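Local atomic coordinates of capsid protein (Bocavirus gorilla/GBoV1/2009, PDB entry 7LNK), a protein that builds the T=1 icosahedral shell of a gorilla bocavirus, sixty copies of the parvovirus coat protein assembling into one capsid. Residues V240-Q245 with A251-I256; I161-E166 with K182-Q187. One frame throughout, in Å; residues are numbered along the deposited sequence.

How the interactions relate
Interaction 2 comes first along the chain. Just after strand 153-160, segment 161-166 meets 182-187 and closes a loop of 15 intervening residues, tying the exit of that strand to the end of helix 179-186. The chain then runs through strands 199-201 and 207-223 before interaction 1 opens and closes the five-residue connection between 240-245 and 251-256. The two contacts are in series, neither nested nor crossed. The centres of interaction 1 and interaction 2 are about 60 Å apart and the nearest atoms of the two about 44 Å apart, so they lie in separate regions: a buried contact next to strand 55-60, and an outlying hairpin about 50 Å from the chain centre.

Interaction 1: V240-Q245 with A251-I256; sequences VQYIRQ and ASTSRI
Y242 and T253 sit opposite each other as a non-hydrogen-bonded antiparallel pair, their side chains crossing on one face of the hairpin. T253 OG1 lies in the plane of the tyrosine ring at its edge, 3.2 Å from Y242 CD1. Farther along the ring, the phenol oxygen of Y242 comes 3.4 Å from A251 CB, a methyl that points toward the first strand. T253 turns its other branch, CG2, to V240 CG1 at 3.5 Å; V240 places that methyl there by holding it anti to its own N (chi1 175°).

Q241, I243, S252 and S254 share the other face. From CG onward Q241 is extended, and its NE2 reaches S254 OG in a weak hydrogen bond of 3.4 Å. The stronger partner of this amide is the carbonyl of A280 in a second subunit. I256 CG1 lies against the glutamine from Q241 CB (3.5 Å) to Q241 OE1 (3.6 Å).

Two hydrogen-bonded pairs fix the register. Q241 N donates to S254 O at 2.9 Å, and S254 N answers to Q241 O; I243 and S252 repeat the exchange. Four main-chain hydrogen bonds thus set the pairing, and side-chain packing on both faces adds to it. R255 and R244 form salt bridges with E142 and D320 of the second subunit, and R255 also bonds T237 O in its own chain, so the hairpin's charges serve largely the subunit interface.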
loop_
_atom_site.group_PDB
_atom_site.type_symbol
_atom_site.label_atom_id
_atom_site.label_comp_id
_atom_site.label_asym_id
_atom_site.label_seq_id
_atom_site.Cartn_x
_atom_site.Cartn_y
_atom_site.Cartn_z
ATOM N N VAL A 240 -72.733 34.226 -84.884
ATOM C CA VAL A 240 -73.760 34.658 -85.815
ATOM C C VAL A 240 -73.606 36.149 -86.049
ATOM O O VAL A 240 -73.347 36.921 -85.122
ATOM C CB VAL A 240 -75.174 34.349 -85.290
ATOM C CG1 VAL A 240 -76.215 34.917 -86.205
ATOM C CG2 VAL A 240 -75.368 32.891 -85.154
ATOM N N GLN A 241 -73.761 36.550 -87.304
ATOM C CA GLN A 241 -73.842 37.951 -87.680
ATOM C C GLN A 241 -75.247 38.265 -88.165
ATOM O O GLN A 241 -75.748 37.631 -89.097
ATOM C CB GLN A 241 -72.802 38.292 -88.743
ATOM C CG GLN A 241 -72.912 37.470 -89.992
ATOM C CD GLN A 241 -71.869 37.822 -90.998
ATOM O OE1 GLN A 241 -70.874 38.460 -90.673
ATOM N NE2 GLN A 241 -72.062 37.375 -92.223
ATOM N N TYR A 242 -75.890 39.211 -87.503
ATOM C CA TYR A 242 -77.151 39.763 -87.958
ATOM C C TYR A 242 -76.893 41.092 -88.642
ATOM O O TYR A 242 -76.253 41.976 -88.073
ATOM C CB TYR A 242 -78.116 39.961 -86.796
ATOM C CG TYR A 242 -79.382 40.675 -87.186
ATOM C CD1 TYR A 242 -80.392 40.018 -87.861
ATOM C CD2 TYR A 242 -79.562 42.014 -86.882
ATOM C CE1 TYR A 242 -81.540 40.669 -88.220
ATOM C CE2 TYR A 242 -80.707 42.671 -87.241
ATOM C CZ TYR A 242 -81.693 41.994 -87.909
ATOM O OH TYR A 242 -82.846 42.646 -88.266
ATOM N N ILE A 243 -77.386 41.229 -89.864
ATOM C CA ILE A 243 -77.232 42.454 -90.631
ATOM C C ILE A 243 -78.610 43.067 -90.787
ATOM O O ILE A 243 -79.514 42.437 -91.343
ATOM C CB ILE A 243 -76.579 42.186 -91.996
ATOM C CG1 ILE A 243 -75.180 41.616 -91.790
ATOM C CG2 ILE A 243 -76.464 43.467 -92.777
ATOM C CD1 ILE A 243 -74.559 41.072 -93.038
ATOM N N ARG A 244 -78.774 44.283 -90.280
ATOM C CA ARG A 244 -80.070 44.938 -90.303
ATOM C C ARG A 244 -80.453 45.279 -91.736
ATOM O O ARG A 244 -79.610 45.311 -92.634
ATOM C CB ARG A 244 -80.042 46.209 -89.462
ATOM C CG ARG A 244 -79.335 47.342 -90.147
ATOM C CD ARG A 244 -79.422 48.626 -89.368
ATOM N NE ARG A 244 -78.633 48.565 -88.148
ATOM C CZ ARG A 244 -78.764 49.407 -87.133
ATOM N NH1 ARG A 244 -79.666 50.376 -87.187
ATOM N NH2 ARG A 244 -77.991 49.282 -86.066
ATOM N N GLN A 245 -81.744 45.508 -91.952
ATOM C CA GLN A 245 -82.218 45.882 -93.276
ATOM C C GLN A 245 -81.553 47.163 -93.757
ATOM O O GLN A 245 -81.583 48.183 -93.064
ATOM C CB GLN A 245 -83.732 46.057 -93.274
ATOM C CG GLN A 245 -84.302 46.330 -94.642
ATOM C CD GLN A 245 -85.806 46.355 -94.643
ATOM O OE1 GLN A 245 -86.442 46.089 -93.626
ATOM N NE2 GLN A 245 -86.389 46.668 -95.792
ATOM N N ALA A 251 -82.937 42.185 -94.061
ATOM C CA ALA A 251 -82.164 41.796 -92.891
ATOM C C ALA A 251 -81.898 40.298 -92.910
ATOM O O ALA A 251 -82.787 39.497 -93.207
ATOM C CB ALA A 251 -82.900 42.180 -91.612
ATOM N N SER A 252 -80.666 39.921 -92.590
ATOM C CA SER A 252 -80.249 38.533 -92.663
ATOM C C SER A 252 -79.563 38.117 -91.374
ATOM O O SER A 252 -78.931 38.925 -90.693
ATOM C CB SER A 252 -79.303 38.292 -93.838
ATOM O OG SER A 252 -78.097 39.012 -93.674
ATOM N N THR A 253 -79.706 36.840 -91.052
ATOM C CA THR A 253 -79.018 36.201 -89.941
ATOM C C THR A 253 -78.247 35.021 -90.506
ATOM O O THR A 253 -78.836 34.141 -91.139
ATOM C CB THR A 253 -80.012 35.746 -88.875
ATOM O OG1 THR A 253 -80.701 36.881 -88.346
ATOM C CG2 THR A 253 -79.311 35.036 -87.755
ATOM N N SER A 254 -76.936 35.011 -90.300
ATOM C CA SER A 254 -76.112 33.980 -90.903
ATOM C C SER A 254 -74.889 33.729 -90.042
ATOM O O SER A 254 -74.526 34.536 -89.184
ATOM C CB SER A 254 -75.691 34.359 -92.324
ATOM O OG SER A 254 -74.887 35.519 -92.318
ATOM N N ARG A 255 -74.264 32.587 -90.282
ATOM C CA ARG A 255 -73.027 32.237 -89.614
ATOM C C ARG A 255 -71.889 33.040 -90.218
ATOM O O ARG A 255 -71.758 33.135 -91.441
ATOM C CB ARG A 255 -72.759 30.743 -89.762
ATOM C CG ARG A 255 -71.597 30.216 -88.968
ATOM C CD ARG A 255 -71.402 28.753 -89.263
ATOM N NE ARG A 255 -72.551 27.956 -88.856
ATOM C CZ ARG A 255 -72.732 27.474 -87.636
ATOM N NH1 ARG A 255 -71.831 27.696 -86.697
ATOM N NH2 ARG A 255 -73.808 26.762 -87.356
ATOM N N ILE A 256 -71.068 33.634 -89.353
ATOM C CA ILE A 256 -69.945 34.423 -89.829
ATOM C C ILE A 256 -69.008 33.534 -90.631
ATOM O O ILE A 256 -68.817 32.353 -90.318
ATOM C CB ILE A 256 -69.237 35.095 -88.643
ATOM C CG1 ILE A 256 -70.164 36.104 -87.982
ATOM C CG2 ILE A 256 -68.038 35.832 -89.091
ATOM C CD1 ILE A 256 -69.632 36.677 -86.709
#

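Interaction 2: I161-E166 with K182-Q187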
loop_
_atom_site.group_PDB
_atom_site.type_symbol
_atom_site.label_atom_id
_atom_site.label_comp_id
_atom_site.label_asym_id
_atom_site.label_seq_id
_atom_site.Cartn_x
_atom_site.Cartn_y
_atom_site.Cartn_z
ATOM N N ILE A 161 -37.215 76.870 -68.660
ATOM C CA ILE A 161 -38.397 77.717 -68.767
ATOM C C ILE A 161 -38.981 77.863 -67.367
ATOM O O ILE A 161 -39.485 76.874 -66.816
ATOM C CB ILE A 161 -39.419 77.123 -69.741
ATOM C CG1 ILE A 161 -38.835 77.099 -71.149
ATOM C CG2 ILE A 161 -40.679 77.923 -69.722
ATOM C CD1 ILE A 161 -39.624 76.288 -72.121
ATOM N N PRO A 162 -38.897 79.039 -66.745
ATOM C CA PRO A 162 -39.405 79.171 -65.378
ATOM C C PRO A 162 -40.912 79.151 -65.299
ATOM O O PRO A 162 -41.472 78.788 -64.262
ATOM C CB PRO A 162 -38.828 80.516 -64.937
ATOM C CG PRO A 162 -38.719 81.279 -66.187
ATOM C CD PRO A 162 -38.389 80.315 -67.267
ATOM N N ILE A 163 -41.593 79.575 -66.360
ATOM C CA ILE A 163 -43.023 79.821 -66.304
ATOM C C ILE A 163 -43.556 79.784 -67.724
ATOM O O ILE A 163 -42.808 79.929 -68.689
ATOM C CB ILE A 163 -43.279 81.181 -65.630
ATOM C CG1 ILE A 163 -44.734 81.359 -65.248
ATOM C CG2 ILE A 163 -42.886 82.292 -66.568
ATOM C CD1 ILE A 163 -44.895 82.457 -64.274
ATOM N N LEU A 164 -44.865 79.591 -67.859
ATOM C CA LEU A 164 -45.504 79.755 -69.156
ATOM C C LEU A 164 -45.745 81.242 -69.359
ATOM O O LEU A 164 -46.407 81.881 -68.539
ATOM C CB LEU A 164 -46.811 78.975 -69.221
ATOM C CG LEU A 164 -47.419 78.753 -70.606
ATOM C CD1 LEU A 164 -48.227 77.481 -70.588
ATOM C CD2 LEU A 164 -48.247 79.911 -71.095
ATOM N N ASN A 165 -45.213 81.796 -70.447
ATOM C CA ASN A 165 -45.085 83.247 -70.542
ATOM C C ASN A 165 -46.434 83.939 -70.684
ATOM O O ASN A 165 -46.712 84.910 -69.974
ATOM C CB ASN A 165 -44.176 83.617 -71.709
ATOM C CG ASN A 165 -43.779 85.067 -71.687
ATOM O OD1 ASN A 165 -43.660 85.668 -70.625
ATOM N ND2 ASN A 165 -43.587 85.645 -72.856
ATOM N N GLU A 166 -47.284 83.471 -71.600
ATOM C CA GLU A 166 -48.537 84.175 -71.853
ATOM C C GLU A 166 -49.401 84.225 -70.601
ATOM O O GLU A 166 -50.249 85.113 -70.451
ATOM C CB GLU A 166 -49.292 83.517 -73.008
ATOM C CG GLU A 166 -50.558 84.249 -73.419
ATOM C CD GLU A 166 -50.286 85.618 -74.020
ATOM O OE1 GLU A 166 -49.134 85.895 -74.402
ATOM O OE2 GLU A 166 -51.222 86.436 -74.094
ATOM N N LYS A 182 -50.547 88.027 -62.163
ATOM C CA LYS A 182 -49.577 88.480 -61.175
ATOM C C LYS A 182 -49.313 87.403 -60.137
ATOM O O LYS A 182 -48.176 87.233 -59.690
ATOM C CB LYS A 182 -50.054 89.767 -60.511
ATOM C CG LYS A 182 -49.998 90.966 -61.421
ATOM C CD LYS A 182 -50.251 92.246 -60.663
ATOM C CE LYS A 182 -51.662 92.288 -60.140
ATOM N NZ LYS A 182 -51.962 93.587 -59.495
ATOM N N ALA A 183 -50.346 86.657 -59.755
ATOM C CA ALA A 183 -50.165 85.575 -58.799
ATOM C C ALA A 183 -49.296 84.474 -59.381
ATOM O O ALA A 183 -48.618 83.747 -58.650
ATOM C CB ALA A 183 -51.522 85.022 -58.375
ATOM N N ILE A 184 -49.303 84.331 -60.702
ATOM C CA ILE A 184 -48.483 83.304 -61.328
ATOM C C ILE A 184 -47.032 83.760 -61.425
ATOM O O ILE A 184 -46.113 82.938 -61.380
ATOM C CB ILE A 184 -49.077 82.907 -62.690
ATOM C CG1 ILE A 184 -50.436 82.257 -62.481
ATOM C CG2 ILE A 184 -48.221 81.893 -63.388
ATOM C CD1 ILE A 184 -51.191 82.021 -63.752
ATOM N N LEU A 185 -46.788 85.070 -61.539
ATOM C CA LEU A 185 -45.415 85.549 -61.386
ATOM C C LEU A 185 -44.967 85.555 -59.939
ATOM O O LEU A 185 -43.839 85.154 -59.642
ATOM C CB LEU A 185 -45.206 86.942 -61.963
ATOM C CG LEU A 185 -45.065 87.154 -63.451
ATOM C CD1 LEU A 185 -44.928 88.618 -63.675
ATOM C CD2 LEU A 185 -43.804 86.458 -63.887
ATOM N N TYR A 186 -45.810 86.045 -59.027
ATOM C CA TYR A 186 -45.384 86.150 -57.638
ATOM C C TYR A 186 -44.804 84.839 -57.147
ATOM O O TYR A 186 -43.877 84.829 -56.335
ATOM C CB TYR A 186 -46.528 86.596 -56.736
ATOM C CG TYR A 186 -46.973 88.009 -56.972
ATOM C CD1 TYR A 186 -46.061 88.989 -57.302
ATOM C CD2 TYR A 186 -48.290 88.379 -56.792
ATOM C CE1 TYR A 186 -46.454 90.280 -57.503
ATOM C CE2 TYR A 186 -48.691 89.672 -56.986
ATOM C CZ TYR A 186 -47.766 90.619 -57.340
ATOM O OH TYR A 186 -48.155 91.919 -57.535
ATOM N N GLN A 187 -45.323 83.721 -57.623
ATOM C CA GLN A 187 -44.540 82.498 -57.566
ATOM C C GLN A 187 -44.141 82.056 -58.969
ATOM O O GLN A 187 -44.858 81.368 -59.684
ATOM C CB GLN A 187 -45.356 81.443 -56.840
ATOM C CG GLN A 187 -46.769 81.384 -57.390
ATOM C CD GLN A 187 -47.616 80.342 -56.743
ATOM O OE1 GLN A 187 -47.252 79.780 -55.719
ATOM N NE2 GLN A 187 -48.793 80.121 -57.296
#
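No ring or planar side chain lies between I163 and its partners I184 and L185. The one aromatic ring in these segments, that of Y186, stays clear of 161-166: K182 O of its own helix lies over one face, displaced toward the rim, and I472 of a fourth subunit packs on the residue.

Across the contact I163 does the reaching. Its CB points toward the helix, and with CG1 anti to the backbone N (chi1 -167°) and the chain extended beyond it (chi2 163°), CD1 becomes the leading atom. The isoleucine side chains cross at an angle, I163 CD1 meeting I184 CG2 at 3.5 Å. L185 joins more distantly, its CD2 4.2 Å from I163 CD1. The same methyl also comes near the main-chain oxygen of I184. No hydrogen bond spans the segments, and only 123 Å² is buried between them, so this is a small apolar contact in which one methyl meets two helix residues.

A168 and M188 also border I163, while L185 O accepts a hydrogen bond from R460 of a third subunit. The helix runs to Y186, and Q187 is the first residue to leave helical angles. Packing of this kind joins a strand exit to a short helix within the connection between strands 153-160 and 199-201, consistent with the long interstrand loops inserted in the jelly-roll fold of parvovirus coat proteins, here buried among neighbouring subunits.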